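Local coordinates for protein AvmM (Streptomyces sp. NBRC 109436, PDB 7FE6) that catalyses the macrocyclization step of alchivemycin A biosynthesis through dehydration and Michael-type addition, at residues G115-G118 / G119-S122. Numbering follows the deposited sequence.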
# COMPACT_ATOMS: atom_id res chain seq x y z
N GLY A 115 -12.86 -14.26 -12.86
CA GLY A 115 -12.85 -15.70 -13.01
C GLY A 115 -12.72 -16.43 -11.69
O GLY A 115 -12.41 -15.84 -10.65
N PRO A 116 -12.95 -17.74 -11.72
CA PRO A 116 -12.83 -18.56 -10.50
C PRO A 116 -11.43 -18.50 -9.93
O PRO A 116 -10.43 -18.35 -10.65
CB PRO A 116 -13.16 -19.97 -10.98
CG PRO A 116 -13.83 -19.79 -12.31
CD PRO A 116 -13.33 -18.54 -12.90
N ASP A 117 -11.35 -18.63 -8.60
CA ASP A 117 -10.13 -18.42 -7.85
C ASP A 117 -9.46 -19.71 -7.44
O ASP A 117 -8.57 -19.70 -6.58
CB ASP A 117 -10.43 -17.58 -6.60
CG ASP A 117 -11.20 -18.37 -5.54
OD1 ASP A 117 -11.78 -19.44 -5.85
OD2 ASP A 117 -11.31 -17.87 -4.41
N GLY A 118 -9.84 -20.83 -8.05
CA GLY A 118 -9.30 -22.11 -7.65
C GLY A 118 -10.02 -22.78 -6.51
O GLY A 118 -9.43 -23.62 -5.81
N GLY A 119 -11.29 -22.45 -6.27
CA GLY A 119 -12.01 -23.14 -5.22
C GLY A 119 -11.73 -22.65 -3.82
O GLY A 119 -11.98 -23.39 -2.86
N ILE A 120 -11.19 -21.46 -3.65
CA ILE A 120 -11.08 -20.89 -2.32
C ILE A 120 -12.45 -20.34 -1.93
O ILE A 120 -13.15 -20.92 -1.11
CB ILE A 120 -9.96 -19.85 -2.26
CG1 ILE A 120 -8.67 -20.56 -2.66
CG2 ILE A 120 -9.85 -19.24 -0.89
CD1 ILE A 120 -7.44 -19.69 -2.63
N LEU A 121 -12.86 -19.23 -2.56
CA LEU A 121 -14.21 -18.70 -2.43
C LEU A 121 -15.15 -19.17 -3.54
O LEU A 121 -16.38 -19.20 -3.35
CB LEU A 121 -14.18 -17.17 -2.42
CG LEU A 121 -13.39 -16.55 -1.27
CD1 LEU A 121 -13.33 -15.04 -1.37
CD2 LEU A 121 -14.02 -16.98 0.05
N SER A 122 -14.59 -19.53 -4.69
CA SER A 122 -15.42 -19.81 -5.85
C SER A 122 -16.20 -21.10 -5.65
O SER A 122 -15.84 -21.99 -4.87
CB SER A 122 -14.56 -19.88 -7.11
OG SER A 122 -13.72 -21.02 -7.10
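The carboxylate of D117 is the flat group around which the chain curls, and I120, L121 and S122 surround it. On one face lie the backbone N and the hydroxyl of S122; on the opposite face sits I120, whose CB comes within 3.2 Å of D117 OD2. The amide of L121 takes the edge between the two oxygens: its N lies 2.8 Å from D117 OD2, and the nearly straight bond (169°) uses the syn lone pair. S122 grips the other oxygen twice. S122 OG donates to D117 OD1 at 2.8 Å, almost in line with the C-O bond, while S122 N reaches it from 37° above the plane, at 3.0 Å. I120 N adds a weak bond to OD1 from the far face. Swinging CG between the backbone N and the carbonyl carbon (chi1 72°) points the D117 carboxylate into the turn. This is a worked example of a loop closed by one acidic side chain: the segment leaves strand 107-113, at the border of its sheet, and runs toward strand 135-144 of the other. G118 and G119, both with positive phi, make the bend that brings three successive amides around the acid. An asparagine here would probably leave one backbone N-H without its acceptor, since an NH2 in place of OD2 would face L121 N and one in place of OD1 would face S122 N. Since D117 is buried, these donors probably stabilise its negative charge. G118 O accepts a hydrogen bond from R85 NE. P116 CB lies 4.1 Å from S122 OG. The I120 side chain lies about 5 Å from the bound alchivemycin A and packs on S67 of a second subunit, while L121 touches E134 of the ligand pocket.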